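Local coordinates for protein quinone oxidoreductase (Thermus thermophilus, PDB 1IZ0) that binds NADPH and probably uses it to reduce quinones, as an enoyl-reductase-like member of the zinc-binding dehydrogenase superfamily, at residues A134-L138 with H294-V298; R152-S158 with A171-Y177; L190-V196 with G211-I217. One frame throughout, in Å; residues are numbered along the deposited sequence.

Contact 1: A134-L138 with H294-V298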
ATOM      1  N   ALA A 134       2.441   7.731   8.677  1.00 18.50           N
ATOM      2  CA  ALA A 134       1.670   8.644   7.832  1.00 19.87           C
ATOM      3  C   ALA A 134       2.397   9.370   6.704  1.00 20.47           C
ATOM      4  O   ALA A 134       1.761  10.065   5.912  1.00 20.52           O
ATOM      5  CB  ALA A 134       0.951   9.655   8.712  1.00 19.62           C
ATOM      6  N   ALA A 135       3.715   9.225   6.622  1.00 19.77           N
ATOM      7  CA  ALA A 135       4.472   9.880   5.558  1.00 19.99           C
ATOM      8  C   ALA A 135       4.946   8.840   4.546  1.00 20.66           C
ATOM      9  O   ALA A 135       5.688   9.158   3.621  1.00 20.49           O
ATOM     10  CB  ALA A 135       5.664  10.632   6.142  1.00 20.17           C
ATOM     11  N   GLY A 136       4.511   7.594   4.734  1.00 21.91           N
ATOM     12  CA  GLY A 136       4.898   6.521   3.834  1.00 19.66           C
ATOM     13  C   GLY A 136       3.896   6.303   2.714  1.00 21.02           C
ATOM     14  O   GLY A 136       2.927   7.064   2.570  1.00 17.93           O
ATOM     15  N   ALA A 137       4.124   5.257   1.921  1.00 19.62           N
ATOM     16  CA  ALA A 137       3.246   4.943   0.803  1.00 20.65           C
ATOM     17  C   ALA A 137       1.818   4.694   1.265  1.00 21.05           C
ATOM     18  O   ALA A 137       0.891   5.371   0.818  1.00 22.51           O
ATOM     19  CB  ALA A 137       3.773   3.724   0.044  1.00 20.25           C
ATOM     20  N   LEU A 138       1.638   3.731   2.162  1.00 20.40           N
ATOM     21  CA  LEU A 138       0.306   3.408   2.661  1.00 21.14           C
ATOM     22  C   LEU A 138      -0.276   4.594   3.436  1.00 20.68           C
ATOM     23  O   LEU A 138      -1.434   4.974   3.245  1.00 20.47           O
ATOM     24  CB  LEU A 138       0.368   2.181   3.575  1.00 21.33           C
ATOM     25  CG  LEU A 138      -0.909   1.345   3.724  1.00 25.68           C
ATOM     26  CD1 LEU A 138      -0.707   0.326   4.841  1.00 25.46           C
ATOM     27  CD2 LEU A 138      -2.103   2.228   4.031  1.00 24.46           C
ATOM     28  N   HIS A 294      12.921   7.504   3.835  1.00 41.45           N
ATOM     29  CA  HIS A 294      12.211   7.832   2.601  1.00 40.41           C
ATOM     30  C   HIS A 294      10.726   8.083   2.864  1.00 37.39           C
ATOM     31  O   HIS A 294      10.150   7.563   3.826  1.00 37.84           O
ATOM     32  CB  HIS A 294      12.366   6.712   1.556  1.00 41.99           C
ATOM     33  CG  HIS A 294      11.363   5.602   1.684  1.00 45.48           C
ATOM     34  ND1 HIS A 294      11.473   4.593   2.619  1.00 47.07           N
ATOM     35  CD2 HIS A 294      10.234   5.336   0.982  1.00 46.05           C
ATOM     36  CE1 HIS A 294      10.459   3.756   2.487  1.00 46.17           C
ATOM     37  NE2 HIS A 294       9.692   4.184   1.501  1.00 46.93           N
ATOM     38  N   THR A 295      10.113   8.900   2.017  1.00 33.63           N
ATOM     39  CA  THR A 295       8.689   9.187   2.146  1.00 31.89           C
ATOM     40  C   THR A 295       8.013   8.818   0.832  1.00 29.41           C
ATOM     41  O   THR A 295       8.629   8.870  -0.231  1.00 28.64           O
ATOM     42  CB  THR A 295       8.418  10.685   2.460  1.00 32.03           C
ATOM     43  OG1 THR A 295       9.022  11.505   1.453  1.00 32.46           O
ATOM     44  CG2 THR A 295       8.984  11.065   3.833  1.00 31.23           C
ATOM     45  N   GLY A 296       6.749   8.429   0.906  1.00 27.01           N
ATOM     46  CA  GLY A 296       6.045   8.065  -0.303  1.00 24.97           C
ATOM     47  C   GLY A 296       6.428   6.693  -0.823  1.00 23.23           C
ATOM     48  O   GLY A 296       7.103   5.921  -0.144  1.00 21.60           O
ATOM     49  N   LYS A 297       6.003   6.413  -2.049  1.00 21.24           N
ATOM     50  CA  LYS A 297       6.234   5.138  -2.715  1.00 21.36           C
ATOM     51  C   LYS A 297       7.583   5.011  -3.409  1.00 21.51           C
ATOM     52  O   LYS A 297       8.023   5.938  -4.091  1.00 21.78           O
ATOM     53  CB  LYS A 297       5.148   4.928  -3.770  1.00 20.47           C
ATOM     54  CG  LYS A 297       5.126   3.547  -4.385  1.00 17.48           C
ATOM     55  CD  LYS A 297       4.314   2.603  -3.511  1.00 19.44           C
ATOM     56  CE  LYS A 297       3.980   1.318  -4.250  1.00 20.75           C
ATOM     57  NZ  LYS A 297       3.043   0.494  -3.445  1.00 23.51           N
ATOM     58  N   VAL A 298       8.225   3.853  -3.254  1.00 21.31           N
ATOM     59  CA  VAL A 298       9.498   3.594  -3.924  1.00 19.81           C
ATOM     60  C   VAL A 298       9.106   3.063  -5.291  1.00 19.26           C
ATOM     61  O   VAL A 298       8.380   2.081  -5.394  1.00 20.50           O
ATOM     62  CB  VAL A 298      10.341   2.511  -3.211  1.00 21.18           C
ATOM     63  CG1 VAL A 298      11.585   2.203  -4.045  1.00 18.33           C
ATOM     64  CG2 VAL A 298      10.752   2.985  -1.819  1.00 18.37           C
TER

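Contact 2: R152-S158 with A171-Y177. With SO4 (sulfate ion), chain B.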
ATOM      1  N   ARG A 152     -12.082  12.042  10.212  1.00 20.03           N
ATOM      2  CA  ARG A 152     -11.198  12.968  10.910  1.00 19.58           C
ATOM      3  C   ARG A 152      -9.911  12.180  11.105  1.00 19.49           C
ATOM      4  O   ARG A 152      -9.915  11.143  11.771  1.00 21.16           O
ATOM      5  CB  ARG A 152     -11.796  13.357  12.264  1.00 17.75           C
ATOM      6  CG  ARG A 152     -13.021  14.262  12.167  1.00 18.27           C
ATOM      7  CD  ARG A 152     -13.576  14.577  13.553  1.00 18.94           C
ATOM      8  NE  ARG A 152     -12.565  15.169  14.431  1.00 17.18           N
ATOM      9  CZ  ARG A 152     -12.644  15.166  15.759  1.00 19.29           C
ATOM     10  NH1 ARG A 152     -13.691  14.599  16.355  1.00 17.70           N
ATOM     11  NH2 ARG A 152     -11.680  15.717  16.488  1.00 15.58           N
ATOM     12  N   VAL A 153      -8.815  12.670  10.533  1.00 18.16           N
ATOM     13  CA  VAL A 153      -7.538  11.959  10.591  1.00 17.75           C
ATOM     14  C   VAL A 153      -6.475  12.481  11.547  1.00 18.70           C
ATOM     15  O   VAL A 153      -6.166  13.673  11.565  1.00 19.07           O
ATOM     16  CB  VAL A 153      -6.891  11.906   9.181  1.00 17.53           C
ATOM     17  CG1 VAL A 153      -5.588  11.112   9.224  1.00 13.58           C
ATOM     18  CG2 VAL A 153      -7.874  11.311   8.181  1.00 13.06           C
ATOM     19  N   LEU A 154      -5.903  11.562  12.318  1.00 18.12           N
ATOM     20  CA  LEU A 154      -4.828  11.879  13.260  1.00 19.43           C
ATOM     21  C   LEU A 154      -3.655  11.113  12.671  1.00 18.36           C
ATOM     22  O   LEU A 154      -3.648   9.883  12.699  1.00 19.11           O
ATOM     23  CB  LEU A 154      -5.137  11.324  14.655  1.00 19.69           C
ATOM     24  CG  LEU A 154      -4.538  11.927  15.930  1.00 23.47           C
ATOM     25  CD1 LEU A 154      -4.428  10.808  16.970  1.00 21.47           C
ATOM     26  CD2 LEU A 154      -3.174  12.550  15.693  1.00 23.24           C
ATOM     27  N   ALA A 155      -2.679  11.830  12.124  1.00 18.25           N
ATOM     28  CA  ALA A 155      -1.521  11.188  11.509  1.00 17.71           C
ATOM     29  C   ALA A 155      -0.371  11.105  12.487  1.00 18.27           C
ATOM     30  O   ALA A 155      -0.173  12.002  13.303  1.00 20.04           O
ATOM     31  CB  ALA A 155      -1.085  11.966  10.260  1.00 15.57           C
ATOM     32  N   ALA A 156       0.390  10.022  12.408  1.00 18.66           N
ATOM     33  CA  ALA A 156       1.530   9.856  13.289  1.00 18.58           C
ATOM     34  C   ALA A 156       2.723   9.345  12.494  1.00 19.19           C
ATOM     35  O   ALA A 156       2.559   8.618  11.517  1.00 18.43           O
ATOM     36  CB  ALA A 156       1.185   8.890  14.408  1.00 19.43           C
ATOM     37  N   ALA A 157       3.918   9.760  12.902  1.00 20.01           N
ATOM     38  CA  ALA A 157       5.159   9.337  12.260  1.00 20.70           C
ATOM     39  C   ALA A 157       6.259   9.344  13.321  1.00 22.63           C
ATOM     40  O   ALA A 157       6.032   9.778  14.452  1.00 22.51           O
ATOM     41  CB  ALA A 157       5.518  10.277  11.109  1.00 21.11           C
ATOM     42  N   SER A 158       7.450   8.880  12.960  1.00 24.80           N
ATOM     43  CA  SER A 158       8.556   8.814  13.911  1.00 29.77           C
ATOM     44  C   SER A 158       9.303  10.125  14.165  1.00 31.05           C
ATOM     45  O   SER A 158       9.634  10.447  15.303  1.00 32.92           O
ATOM     46  CB  SER A 158       9.569   7.762  13.454  1.00 30.29           C
ATOM     47  OG  SER A 158      10.103   8.089  12.177  1.00 32.98           O
ATOM     48  N   ALA A 171      -4.740  15.776   7.274  1.00 21.57           N
ATOM     49  CA  ALA A 171      -4.859  15.326   8.662  1.00 21.50           C
ATOM     50  C   ALA A 171      -5.227  16.497   9.571  1.00 20.87           C
ATOM     51  O   ALA A 171      -4.723  17.602   9.389  1.00 19.87           O
ATOM     52  CB  ALA A 171      -3.557  14.695   9.128  1.00 17.48           C
ATOM     53  N   GLU A 172      -6.105  16.245  10.542  1.00 21.34           N
ATOM     54  CA  GLU A 172      -6.553  17.265  11.499  1.00 21.88           C
ATOM     55  C   GLU A 172      -5.380  17.633  12.408  1.00 21.52           C
ATOM     56  O   GLU A 172      -5.207  18.791  12.791  1.00 24.55           O
ATOM     57  CB  GLU A 172      -7.740  16.720  12.312  1.00 21.79           C
ATOM     58  CG  GLU A 172      -8.307  17.658  13.375  1.00 22.54           C
ATOM     59  CD  GLU A 172      -9.644  17.163  13.950  1.00 23.90           C
ATOM     60  OE1 GLU A 172      -9.875  17.330  15.167  1.00 24.04           O
ATOM     61  OE2 GLU A 172     -10.475  16.623  13.187  1.00 22.47           O
ATOM     62  N   GLU A 173      -4.575  16.637  12.753  1.00 20.13           N
ATOM     63  CA  GLU A 173      -3.386  16.852  13.570  1.00 19.82           C
ATOM     64  C   GLU A 173      -2.389  15.789  13.160  1.00 18.59           C
ATOM     65  O   GLU A 173      -2.783  14.721  12.686  1.00 19.57           O
ATOM     66  CB  GLU A 173      -3.689  16.715  15.064  1.00 21.84           C
ATOM     67  CG  GLU A 173      -4.526  17.845  15.651  1.00 26.44           C
ATOM     68  CD  GLU A 173      -4.526  17.837  17.173  1.00 28.78           C
ATOM     69  OE1 GLU A 173      -4.794  16.771  17.768  1.00 29.72           O
ATOM     70  OE2 GLU A 173      -4.263  18.897  17.778  1.00 31.38           O
ATOM     71  N   ALA A 174      -1.106  16.088  13.324  1.00 16.14           N
ATOM     72  CA  ALA A 174      -0.038  15.147  12.994  1.00 18.46           C
ATOM     73  C   ALA A 174       0.837  15.075  14.237  1.00 18.88           C
ATOM     74  O   ALA A 174       1.111  16.103  14.852  1.00 21.75           O
ATOM     75  CB  ALA A 174       0.769  15.649  11.797  1.00 19.12           C
ATOM     76  N   ALA A 175       1.272  13.879  14.621  1.00 17.70           N
ATOM     77  CA  ALA A 175       2.076  13.757  15.829  1.00 18.98           C
ATOM     78  C   ALA A 175       3.109  12.639  15.795  1.00 19.02           C
ATOM     79  O   ALA A 175       2.977  11.683  15.039  1.00 20.82           O
ATOM     80  CB  ALA A 175       1.157  13.567  17.024  1.00 18.40           C
ATOM     81  N   THR A 176       4.147  12.765  16.617  1.00 19.13           N
ATOM     82  CA  THR A 176       5.166  11.731  16.682  1.00 20.08           C
ATOM     83  C   THR A 176       4.554  10.614  17.519  1.00 21.17           C
ATOM     84  O   THR A 176       3.623  10.851  18.294  1.00 21.12           O
ATOM     85  CB  THR A 176       6.443  12.232  17.371  1.00 21.49           C
ATOM     86  OG1 THR A 176       6.116  12.695  18.684  1.00 22.41           O
ATOM     87  CG2 THR A 176       7.078  13.370  16.573  1.00 20.13           C
ATOM     88  N   TYR A 177       5.062   9.399  17.366  1.00 20.54           N
ATOM     89  CA  TYR A 177       4.509   8.280  18.113  1.00 22.46           C
ATOM     90  C   TYR A 177       4.445   8.524  19.617  1.00 22.65           C
ATOM     91  O   TYR A 177       3.477   8.145  20.272  1.00 24.62           O
ATOM     92  CB  TYR A 177       5.305   7.004  17.808  1.00 21.06           C
ATOM     93  CG  TYR A 177       5.190   6.573  16.361  1.00 22.28           C
ATOM     94  CD1 TYR A 177       3.941   6.432  15.756  1.00 23.06           C
ATOM     95  CD2 TYR A 177       6.326   6.316  15.589  1.00 21.83           C
ATOM     96  CE1 TYR A 177       3.821   6.048  14.423  1.00 22.63           C
ATOM     97  CE2 TYR A 177       6.217   5.934  14.250  1.00 20.80           C
ATOM     98  CZ  TYR A 177       4.962   5.802  13.672  1.00 24.22           C
ATOM     99  OH  TYR A 177       4.838   5.431  12.342  1.00 23.00           O
TER
HETATM  100  S   SO4 B 303       7.840   5.896  10.354  1.00 54.06           S
HETATM  101  O1  SO4 B 303       7.540   5.635   8.777  1.00 55.28           O
HETATM  102  O2  SO4 B 303       7.245   7.186  10.644  1.00 52.52           O
HETATM  103  O3  SO4 B 303       7.335   4.924  11.072  1.00 54.85           O
HETATM  104  O4  SO4 B 303       9.277   6.019  10.386  1.00 54.31           O

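Contact 3: L190-V196 with G211-I217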
ATOM      1  N   LEU A 190     -10.032   7.296  19.826  1.00 20.57           N
ATOM      2  CA  LEU A 190     -10.237   7.075  18.408  1.00 20.98           C
ATOM      3  C   LEU A 190     -11.278   6.003  18.114  1.00 21.70           C
ATOM      4  O   LEU A 190     -11.496   5.087  18.914  1.00 21.22           O
ATOM      5  CB  LEU A 190      -8.907   6.692  17.759  1.00 23.44           C
ATOM      6  CG  LEU A 190      -7.789   7.696  18.047  1.00 23.43           C
ATOM      7  CD1 LEU A 190      -6.467   7.132  17.590  1.00 24.72           C
ATOM      8  CD2 LEU A 190      -8.095   9.016  17.345  1.00 23.68           C
ATOM      9  N   ASP A 191     -11.922   6.143  16.961  1.00 21.00           N
ATOM     10  CA  ASP A 191     -12.929   5.199  16.497  1.00 22.35           C
ATOM     11  C   ASP A 191     -12.222   4.087  15.725  1.00 21.34           C
ATOM     12  O   ASP A 191     -12.616   2.922  15.789  1.00 22.83           O
ATOM     13  CB  ASP A 191     -13.932   5.901  15.567  1.00 23.26           C
ATOM     14  CG  ASP A 191     -14.775   6.940  16.290  1.00 26.55           C
ATOM     15  OD1 ASP A 191     -15.448   6.564  17.270  1.00 27.70           O
ATOM     16  OD2 ASP A 191     -14.770   8.128  15.885  1.00 24.81           O
ATOM     17  N   LEU A 192     -11.171   4.462  15.000  1.00 19.51           N
ATOM     18  CA  LEU A 192     -10.403   3.522  14.193  1.00 20.15           C
ATOM     19  C   LEU A 192      -8.893   3.735  14.266  1.00 19.47           C
ATOM     20  O   LEU A 192      -8.405   4.851  14.456  1.00 19.56           O
ATOM     21  CB  LEU A 192     -10.804   3.624  12.715  1.00 21.13           C
ATOM     22  CG  LEU A 192     -12.208   3.273  12.228  1.00 23.97           C
ATOM     23  CD1 LEU A 192     -13.131   4.451  12.413  1.00 24.97           C
ATOM     24  CD2 LEU A 192     -12.145   2.922  10.753  1.00 26.03           C
ATOM     25  N   VAL A 193      -8.160   2.646  14.093  1.00 18.36           N
ATOM     26  CA  VAL A 193      -6.711   2.689  14.077  1.00 17.95           C
ATOM     27  C   VAL A 193      -6.244   1.765  12.954  1.00 19.13           C
ATOM     28  O   VAL A 193      -6.678   0.614  12.878  1.00 18.00           O
ATOM     29  CB  VAL A 193      -6.100   2.194  15.406  1.00 19.31           C
ATOM     30  CG1 VAL A 193      -4.582   2.083  15.262  1.00 14.33           C
ATOM     31  CG2 VAL A 193      -6.452   3.155  16.543  1.00 17.72           C
ATOM     32  N   LEU A 194      -5.404   2.285  12.062  1.00 18.17           N
ATOM     33  CA  LEU A 194      -4.855   1.480  10.974  1.00 19.45           C
ATOM     34  C   LEU A 194      -3.463   1.141  11.464  1.00 21.24           C
ATOM     35  O   LEU A 194      -2.556   1.965  11.405  1.00 18.53           O
ATOM     36  CB  LEU A 194      -4.789   2.280   9.666  1.00 18.41           C
ATOM     37  CG  LEU A 194      -6.134   2.709   9.062  1.00 20.40           C
ATOM     38  CD1 LEU A 194      -5.902   3.434   7.732  1.00 20.72           C
ATOM     39  CD2 LEU A 194      -7.017   1.491   8.842  1.00 18.30           C
ATOM     40  N   GLU A 195      -3.320  -0.076  11.980  1.00 24.90           N
ATOM     41  CA  GLU A 195      -2.068  -0.567  12.547  1.00 26.81           C
ATOM     42  C   GLU A 195      -1.067  -1.168  11.575  1.00 27.50           C
ATOM     43  O   GLU A 195      -1.340  -2.210  10.980  1.00 26.69           O
ATOM     44  CB  GLU A 195      -2.381  -1.626  13.600  1.00 29.70           C
ATOM     45  CG  GLU A 195      -2.305  -1.144  15.026  1.00 37.71           C
ATOM     46  CD  GLU A 195      -0.896  -0.802  15.430  1.00 39.10           C
ATOM     47  OE1 GLU A 195       0.004  -1.639  15.206  1.00 42.29           O
ATOM     48  OE2 GLU A 195      -0.689   0.299  15.974  1.00 44.17           O
ATOM     49  N   VAL A 196       0.092  -0.529  11.437  1.00 27.62           N
ATOM     50  CA  VAL A 196       1.156  -1.043  10.567  1.00 29.78           C
ATOM     51  C   VAL A 196       2.438  -1.243  11.379  1.00 31.55           C
ATOM     52  O   VAL A 196       3.349  -1.945  10.954  1.00 32.69           O
ATOM     53  CB  VAL A 196       1.455  -0.094   9.381  1.00 30.45           C
ATOM     54  CG1 VAL A 196       0.264  -0.064   8.434  1.00 28.09           C
ATOM     55  CG2 VAL A 196       1.768   1.312   9.894  1.00 27.85           C
ATOM     56  N   GLY A 211     -16.598   1.055  21.053  1.00 22.60           N
ATOM     57  CA  GLY A 211     -16.956   0.683  19.695  1.00 21.85           C
ATOM     58  C   GLY A 211     -15.808   0.814  18.706  1.00 21.82           C
ATOM     59  O   GLY A 211     -15.989   0.611  17.499  1.00 22.55           O
ATOM     60  N   GLY A 212     -14.622   1.133  19.211  1.00 20.08           N
ATOM     61  CA  GLY A 212     -13.476   1.314  18.335  1.00 21.60           C
ATOM     62  C   GLY A 212     -12.969   0.072  17.630  1.00 23.28           C
ATOM     63  O   GLY A 212     -13.167  -1.050  18.098  1.00 25.50           O
ATOM     64  N   ARG A 213     -12.326   0.257  16.481  1.00 23.24           N
ATOM     65  CA  ARG A 213     -11.780  -0.891  15.778  1.00 23.61           C
ATOM     66  C   ARG A 213     -10.390  -0.667  15.214  1.00 23.55           C
ATOM     67  O   ARG A 213     -10.095   0.369  14.603  1.00 23.33           O
ATOM     68  CB  ARG A 213     -12.732  -1.381  14.674  1.00 23.17           C
ATOM     69  CG  ARG A 213     -13.473  -0.309  13.915  1.00 27.09           C
ATOM     70  CD  ARG A 213     -14.967  -0.378  14.202  1.00 23.18           C
ATOM     71  NE  ARG A 213     -15.448   0.866  14.800  1.00 22.66           N
ATOM     72  CZ  ARG A 213     -15.911   1.912  14.119  1.00 22.12           C
ATOM     73  NH1 ARG A 213     -15.975   1.888  12.789  1.00 18.71           N
ATOM     74  NH2 ARG A 213     -16.315   2.991  14.781  1.00 21.23           N
ATOM     75  N   LEU A 214      -9.536  -1.660  15.445  1.00 22.25           N
ATOM     76  CA  LEU A 214      -8.161  -1.653  14.982  1.00 22.13           C
ATOM     77  C   LEU A 214      -8.017  -2.614  13.803  1.00 22.10           C
ATOM     78  O   LEU A 214      -8.447  -3.770  13.877  1.00 21.42           O
ATOM     79  CB  LEU A 214      -7.227  -2.079  16.121  1.00 20.88           C
ATOM     80  CG  LEU A 214      -5.717  -2.028  15.846  1.00 22.99           C
ATOM     81  CD1 LEU A 214      -5.006  -1.501  17.085  1.00 23.62           C
ATOM     82  CD2 LEU A 214      -5.196  -3.417  15.458  1.00 21.88           C
ATOM     83  N   VAL A 215      -7.424  -2.127  12.716  1.00 20.32           N
ATOM     84  CA  VAL A 215      -7.205  -2.938  11.530  1.00 20.17           C
ATOM     85  C   VAL A 215      -5.725  -3.288  11.510  1.00 21.62           C
ATOM     86  O   VAL A 215      -4.876  -2.413  11.370  1.00 20.41           O
ATOM     87  CB  VAL A 215      -7.560  -2.168  10.243  1.00 19.44           C
ATOM     88  CG1 VAL A 215      -7.372  -3.064   9.038  1.00 17.67           C
ATOM     89  CG2 VAL A 215      -9.002  -1.673  10.310  1.00 21.30           C
ATOM     90  N   TYR A 216      -5.413  -4.567  11.664  1.00 23.00           N
ATOM     91  CA  TYR A 216      -4.026  -4.992  11.682  1.00 26.05           C
ATOM     92  C   TYR A 216      -3.519  -5.250  10.270  1.00 25.01           C
ATOM     93  O   TYR A 216      -3.820  -6.278   9.662  1.00 23.76           O
ATOM     94  CB  TYR A 216      -3.891  -6.242  12.547  1.00 29.84           C
ATOM     95  CG  TYR A 216      -2.483  -6.525  13.004  1.00 34.93           C
ATOM     96  CD1 TYR A 216      -1.591  -7.228  12.192  1.00 37.59           C
ATOM     97  CD2 TYR A 216      -2.043  -6.104  14.259  1.00 36.73           C
ATOM     98  CE1 TYR A 216      -0.292  -7.511  12.621  1.00 38.92           C
ATOM     99  CE2 TYR A 216      -0.749  -6.378  14.700  1.00 38.66           C
ATOM    100  CZ  TYR A 216       0.120  -7.084  13.878  1.00 40.12           C
ATOM    101  OH  TYR A 216       1.395  -7.374  14.314  1.00 41.17           O
ATOM    102  N   ILE A 217      -2.751  -4.296   9.754  1.00 24.97           N
ATOM    103  CA  ILE A 217      -2.192  -4.384   8.412  1.00 26.29           C
ATOM    104  C   ILE A 217      -0.688  -4.651   8.455  1.00 27.39           C
ATOM    105  O   ILE A 217      -0.110  -5.125   7.477  1.00 30.17           O
ATOM    106  CB  ILE A 217      -2.438  -3.081   7.633  1.00 25.16           C
ATOM    107  CG1 ILE A 217      -3.933  -2.773   7.611  1.00 23.87           C
ATOM    108  CG2 ILE A 217      -1.898  -3.213   6.216  1.00 22.98           C
ATOM    109  CD1 ILE A 217      -4.272  -1.407   7.060  1.00 23.71           C
TER
HETATM  110  O   HOH W   1     -15.996   4.013  18.009  1.00 25.80           O

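Contact 1: A134-L138 with H294-V298
Ala135, Gly136 and Ala137 belong to the glycine-bearing turn between strand 128-131 and helix 137-148, the nucleotide-binding loop of a Rossmann fold, and they lie against Thr295, Gly296 and Lys297 at the entrance of strand 297-301. The polar link is a backbone one: Gly296 N donates to Ala135 O at 3.0 Å, in the plane of that carbonyl and with an N-H...O angle of 154°. The same oxygen is flanked by Thr295 CB at 3.3 Å, while the methyl CG2 of Thr295 reaches Ala135 CB at 4.1 Å. Gly296 makes the turn between these neighbours with a positive phi of 76°. Further on, Lys297 leaves its backbone with CG anti to N and bends at chi2 (85°), which carries CD alongside the methyl of Ala137, CD to CB 3.8 Å. Its ammonium group continues past that methyl to Glu62 in a salt bridge and to Asn38 in a hydrogen bond. Lys297 therefore meets the start of the helix with its aliphatic part, while its charge stays with Glu62 of its own mixed sheet. Ala137 contacts NADPH in the complex; here the loop meets the C-terminal strand through one backbone bond and apolar carbons, with the lysine's charge spent elsewhere.

Contact 2: R152-S158 with A171-Y177
Arg152 and Glu172 close the N-terminal end of a parallel strand pair with a two-pronged salt bridge, in which the arginine runs along one carboxylate oxygen. Its CB passes Glu172 OE2 at 3.6 Å, CG at 3.6 Å and CD at 3.7 Å. A bend at chi3 (56°) then turns NE directly onto OE2, 2.8 Å away and on the syn lone pair of that oxygen. At the tip, NH2 meets Glu172 OE1 at 2.8 Å. NE and NH2 thus grip one oxygen each, side-on, and the two planes lie 11° apart, nearly coplanar; Trp187 adds a cation-pi partner. Between the ends, backbone bonds zip Val153, Ala155 and Ala157 to residues 172-177, the last, from Tyr177 N to Ala157 O, being weak. The two strands and helix 164-168 between them form a beta-alpha-beta unit. The methyls of Ala155 and Ala171 meet, and Ala157 O lies over one face of the Tyr177 ring, toward its rim. At the C-terminal end a sulfate is held by Ser158 N at O2 (2.9 Å), by Ser158 OG at O4 (2.9 Å) and, at the ring edge, by Tyr177 OH at O3 (2.8 Å). Lys162 also binds it. Since Ser158, Lys162 and Tyr177 contact NADPH in the complex, the ion probably marks where a phosphate of NADPH can bind, among hydroxyls, a backbone N-H and an ammonium group.

Contact 3: L190-V196 with G211-I217
Arg213 is folded back on itself at chi2 (-113°) and chi3 (120°), both off the staggered positions, and this swings its guanidinium alongside the neighbouring strand with one face against the isobutyl group of Leu192. NH1 comes within 3.8 Å of Leu192 CD1, near the rim of that face. The fold also points NE at the carbonyl of its own turn, where it bonds to Gly211 O at 2.8 Å. Asp191 OD1 stays 4.4 Å from Arg213 NH2, too far for a salt bridge; a water bonded to OD1 at 2.7 Å spans the gap, though its link to the arginine is weak. The firmer partners lie elsewhere: Glu127 in a salt bridge with NH2 and Ala121 O as acceptor for NH1, while Asp191 OD2 takes Lys128 N.

These are the fourth and fifth strands of the six-stranded parallel Rossmann sheet, ordered 3-2-1-4-5-6. Asp191, Val193 and Glu195 exchange five backbone bonds with Arg213, Val215 and Ile217. Leu192, Leu194, Arg213 and Val215 share the face that receives helix 108-120; Val193, Glu195, Leu214 and Tyr216 share the one beside helix 201-205.

On the first, Leu194 CD2 lies beside Val215 CB at 4.0 Å, the two side chains pointing the same way. On the second, Leu214 leans across toward the other strand, its CD1 4.0 Å from Val193 CG1 and 3.4 Å from Glu195 CG. Glu195 itself has an unstaggered chi1 (-101°), and its buried carboxylate is satisfied by Ser204, Gln132 and Gly198 N. Where the strands end, Val196 CG1 flanks Ile217 CB at 4.1 Å, next to the NADPH site to which Ile217 contributes.

In the fold
Read from the N terminus, the chain first makes a small antiparallel pair and most of the mixed sheet, then enters the Rossmann domain at strand 128-131, just before contact 1 opens. Contact 1 closes only at 294-298, after more than 150 residues, once the chain has gone back to the mixed sheet at 273-278 and enters that sheet's last strand; it ties the two domains together. Contacts 2 and 3 both fall within that long loop, one after the other, and each closes a short excursion between neighbouring strands. They occupy opposite flanks of strand 128-131 and touch through Leu154 and Leu190. Contact 1 reaches both: Ala134 meets Ala155 and Ala156, and Leu138 packs on Val196 and Ile217.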